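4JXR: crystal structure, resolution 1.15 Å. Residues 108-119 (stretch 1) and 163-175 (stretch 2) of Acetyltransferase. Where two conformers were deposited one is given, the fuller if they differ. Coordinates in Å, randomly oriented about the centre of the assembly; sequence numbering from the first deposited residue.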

# COMPACT_ATOMS: atom_id res chain seq x y z
N LEU A 108 1.56 -15.40 13.44
CA LEU A 108 2.19 -14.62 12.39
C LEU A 108 3.43 -13.91 12.91
O LEU A 108 4.45 -13.88 12.22
CB LEU A 108 1.22 -13.63 11.79
CG LEU A 108 -0.01 -14.19 11.07
CD1 LEU A 108 -0.80 -13.06 10.48
CD2 LEU A 108 0.39 -15.19 10.00
N VAL A 109 3.33 -13.25 14.07
CA VAL A 109 4.46 -12.55 14.65
C VAL A 109 5.61 -13.53 14.86
O VAL A 109 6.77 -13.24 14.49
CB VAL A 109 4.07 -11.84 15.93
CG1 VAL A 109 5.29 -11.37 16.71
CG2 VAL A 109 3.13 -10.68 15.66
N GLY A 110 5.36 -14.67 15.47
CA GLY A 110 6.40 -15.63 15.73
C GLY A 110 7.03 -16.17 14.47
O GLY A 110 8.26 -16.25 14.33
N ARG A 111 6.19 -16.57 13.52
CA ARG A 111 6.67 -17.12 12.25
C ARG A 111 7.54 -16.11 11.54
O ARG A 111 8.62 -16.45 11.03
CB ARG A 111 5.51 -17.53 11.37
CG ARG A 111 4.79 -18.79 11.86
CD ARG A 111 5.57 -20.05 11.51
NE ARG A 111 5.52 -20.40 10.09
CZ ARG A 111 4.52 -21.07 9.53
NH1 ARG A 111 3.41 -21.32 10.19
NH2 ARG A 111 4.61 -21.50 8.29
N CYS A 112 7.07 -14.86 11.43
CA CYS A 112 7.82 -13.87 10.67
C CYS A 112 9.09 -13.49 11.42
O CYS A 112 10.07 -13.16 10.75
CB CYS A 112 6.92 -12.70 10.33
SG CYS A 112 5.64 -13.11 9.12
N THR A 113 9.10 -13.54 12.72
CA THR A 113 10.34 -13.36 13.49
C THR A 113 11.34 -14.47 13.13
O THR A 113 12.49 -14.19 12.78
CB THR A 113 10.05 -13.36 14.99
OG1 THR A 113 9.19 -12.28 15.31
CG2 THR A 113 11.31 -13.22 15.81
N ALA A 114 10.90 -15.71 13.17
CA ALA A 114 11.75 -16.84 12.83
C ALA A 114 12.27 -16.77 11.41
O ALA A 114 13.42 -17.15 11.14
CB ALA A 114 11.01 -18.15 13.06
N LEU A 115 11.43 -16.33 10.48
CA LEU A 115 11.80 -16.27 9.08
C LEU A 115 12.79 -15.17 8.76
O LEU A 115 13.44 -15.27 7.72
CB LEU A 115 10.55 -16.14 8.22
CG LEU A 115 9.70 -17.40 8.08
CD1 LEU A 115 8.33 -17.06 7.48
CD2 LEU A 115 10.39 -18.45 7.29
N GLY A 116 12.89 -14.14 9.59
CA GLY A 116 13.87 -13.10 9.42
C GLY A 116 13.34 -11.76 8.96
O GLY A 116 14.11 -10.88 8.64
N PHE A 117 12.02 -11.56 8.94
CA PHE A 117 11.47 -10.23 8.73
C PHE A 117 11.78 -9.34 9.93
O PHE A 117 12.04 -9.84 11.03
CB PHE A 117 9.97 -10.32 8.45
CG PHE A 117 9.64 -11.15 7.22
CD1 PHE A 117 9.83 -10.61 5.96
CD2 PHE A 117 9.22 -12.44 7.30
CE1 PHE A 117 9.59 -11.35 4.84
CE2 PHE A 117 8.96 -13.18 6.20
CZ PHE A 117 9.15 -12.65 4.94
N ARG A 118 11.72 -8.04 9.71
CA ARG A 118 12.16 -7.07 10.73
C ARG A 118 11.07 -6.09 11.20
O ARG A 118 11.25 -5.48 12.21
CB ARG A 118 13.38 -6.29 10.24
CG ARG A 118 14.62 -7.17 10.01
CD ARG A 118 15.08 -7.88 11.28
NE ARG A 118 16.43 -8.46 11.08
CZ ARG A 118 17.54 -7.75 11.18
NH1 ARG A 118 17.54 -6.48 11.50
NH2 ARG A 118 18.69 -8.35 10.93
N GLN A 119 9.96 -5.95 10.43
CA GLN A 119 8.87 -5.07 10.84
C GLN A 119 7.58 -5.69 10.34
O GLN A 119 7.56 -6.30 9.28
CB GLN A 119 9.00 -3.67 10.23
CG GLN A 119 10.30 -2.93 10.57
CD GLN A 119 10.40 -2.47 12.00
OE1 GLN A 119 9.43 -2.23 12.70
NE2 GLN A 119 11.68 -2.29 12.47
N GLN A 163 2.17 -0.68 13.75
CA GLN A 163 3.47 -1.31 13.43
C GLN A 163 4.04 -1.95 14.69
O GLN A 163 3.91 -1.40 15.78
CB GLN A 163 4.44 -0.30 12.86
CG GLN A 163 5.71 -0.88 12.31
CD GLN A 163 6.54 0.15 11.60
OE1 GLN A 163 6.04 1.18 11.16
NE2 GLN A 163 7.81 -0.14 11.48
N ARG A 164 4.77 -3.04 14.51
CA ARG A 164 5.51 -3.78 15.54
C ARG A 164 6.90 -4.09 14.90
O ARG A 164 6.90 -4.68 13.83
CB ARG A 164 4.77 -5.09 15.90
CG ARG A 164 5.37 -5.79 17.12
CD ARG A 164 4.84 -7.23 17.21
NE ARG A 164 5.21 -7.94 18.42
CZ ARG A 164 6.33 -8.63 18.62
NH1 ARG A 164 7.36 -8.57 17.78
NH2 ARG A 164 6.40 -9.39 19.70
N PRO A 165 8.04 -3.91 15.59
CA PRO A 165 9.29 -4.50 15.12
C PRO A 165 9.21 -6.01 15.30
O PRO A 165 8.50 -6.51 16.17
CB PRO A 165 10.34 -3.88 16.02
CG PRO A 165 9.61 -3.62 17.30
CD PRO A 165 8.22 -3.21 16.87
N LEU A 166 10.01 -6.70 14.52
CA LEU A 166 10.18 -8.13 14.63
C LEU A 166 11.66 -8.43 14.85
O LEU A 166 12.51 -7.90 14.13
CB LEU A 166 9.73 -8.86 13.35
CG LEU A 166 8.28 -8.66 12.94
CD1 LEU A 166 8.08 -9.25 11.57
CD2 LEU A 166 7.31 -9.28 13.93
N GLY A 167 11.94 -9.33 15.76
CA GLY A 167 13.29 -9.73 15.99
C GLY A 167 14.21 -8.58 16.32
O GLY A 167 13.91 -7.75 17.14
N GLU A 168 15.32 -8.55 15.59
CA GLU A 168 16.31 -7.50 15.74
C GLU A 168 15.83 -6.13 15.24
O GLU A 168 16.51 -5.16 15.47
CB GLU A 168 17.63 -7.93 15.07
CG GLU A 168 18.27 -9.10 15.84
CD GLU A 168 19.51 -9.74 15.19
OE1 GLU A 168 20.03 -9.30 14.21
OE2 GLU A 168 19.98 -10.77 15.70
N GLY A 169 14.73 -6.06 14.48
CA GLY A 169 14.16 -4.77 14.06
C GLY A 169 15.19 -3.98 13.26
O GLY A 169 15.78 -4.48 12.31
N THR A 170 15.39 -2.72 13.65
CA THR A 170 16.32 -1.84 12.98
C THR A 170 17.71 -1.91 13.56
O THR A 170 18.60 -1.18 13.06
CB THR A 170 15.80 -0.37 13.03
OG1 THR A 170 16.51 0.43 12.09
CG2 THR A 170 15.97 0.18 14.47
N ALA A 171 17.94 -2.74 14.57
CA ALA A 171 19.17 -2.66 15.34
C ALA A 171 20.38 -3.24 14.64
O ALA A 171 21.53 -2.90 15.03
CB ALA A 171 18.97 -3.30 16.71
N THR A 172 20.20 -4.13 13.70
CA THR A 172 21.26 -4.77 12.91
C THR A 172 20.90 -4.75 11.44
O THR A 172 19.72 -4.59 11.09
CB THR A 172 21.50 -6.25 13.28
OG1 THR A 172 20.33 -6.97 12.95
CG2 THR A 172 21.84 -6.39 14.77
N LYS A 173 21.90 -4.84 10.57
CA LYS A 173 21.69 -5.05 9.16
C LYS A 173 21.27 -6.47 8.87
O LYS A 173 21.83 -7.38 9.45
CB LYS A 173 23.00 -4.71 8.42
CG LYS A 173 23.55 -3.31 8.74
CD LYS A 173 22.56 -2.19 8.44
CE LYS A 173 23.04 -0.78 8.77
NZ LYS A 173 24.19 -0.34 7.97
N PRO A 174 20.35 -6.71 7.92
CA PRO A 174 20.00 -8.10 7.61
C PRO A 174 21.14 -8.85 6.94
O PRO A 174 21.82 -8.31 6.11
CB PRO A 174 18.78 -8.05 6.67
CG PRO A 174 18.16 -6.83 7.15
CD PRO A 174 19.39 -5.85 7.24
N THR A 175 21.14 -10.14 7.17
CA THR A 175 22.14 -11.00 6.56
C THR A 175 21.92 -11.10 5.06
O THR A 175 20.82 -11.45 4.63
CB THR A 175 22.05 -12.37 7.21
OG1 THR A 175 22.21 -12.17 8.63
CG2 THR A 175 23.10 -13.28 6.69
O HOH W 1 9.65 -10.34 17.26
O HOH W 2 19.90 -10.87 9.59
O HOH W 3 12.73 -1.25 15.05

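Where a helix gives way to a strand, a hydrophobic plug and a tethered loop can share one contact; in this acetyltransferase fragment a leucine fills the junction and an arginine ties down the loop beyond it. Leu-166, whose CA-to-CB bond points toward the other stretch, sits at the apolar centre. Its CD1 lies 3.8 Å from Cys-112 CB and also 3.8 Å from Phe-117 CB, while its CD2 is 4.0 Å from Val-109 CG1. One branch thus meets residues before and after the helix end, where Gly-116 closes a Schellman motif with a positive phi that a CB would not tolerate, jammed against the preceding carbonyl.

The backbones meet next to this plug. Leu-166 N donates to Arg-118 O (2.9 Å, nearly linear at 167°), and Gln-119 faces Pro-165 as an antiparallel, non-hydrogen-bonded pair, their CA atoms 4.3 Å apart. A proline fits such a position well, since the pairing with Gln-119 asks no amide hydrogen of it. Two CA-H...O contacts supplement the lone backbone hydrogen bond between the stretches: Arg-118 CA to Leu-166 O and Gly-169 CA to Arg-118 O, each 3.5 Å. On the sheet face shared by Gln-119 and Pro-165, the glutamine folds back through two m rotamers, and its OE1 accepts from Gln-163 NE2 at 2.9 Å.

Toward the helix side, the contact becomes mixed. Val-109 CG1 covers one face of the Arg-164 guanidinium, 3.5 Å from CZ, while Arg-164 NH1 donates to Pro-165 O (2.9 Å). Water 1 links Arg-164 NH1, Thr-113 OG1 and Gly-167 N, joining helix to turn.

The polar edge belongs to Arg-118. Its CA-to-CB bond points away, yet its end returns to the loop formed by two overlapping type II' turns, Leu-166 to Gly-169 and Glu-168 to Ala-171. Carbonyls lie near the guanidinium plane, where the N-H groups point: Arg-118 NH1 donates to Gly-169 O (2.8 Å) and to Thr-172 O (2.9 Å). A weak bond runs from Arg-118 NH2 to Thr-172 OG1 (2.9 Å). Glu-168 CB and Pro-174 CG cover opposite faces. The carboxylate contributes charge rather than direction: Glu-168 OE1 is 3.7 Å from Arg-118 NH2, a long salt bridge well out of plane, and it accepts a hydrogen bond from Thr-172 OG1 (2.7 Å). The general lesson is that guanidinium faces accept packing while its edge gathers acceptors.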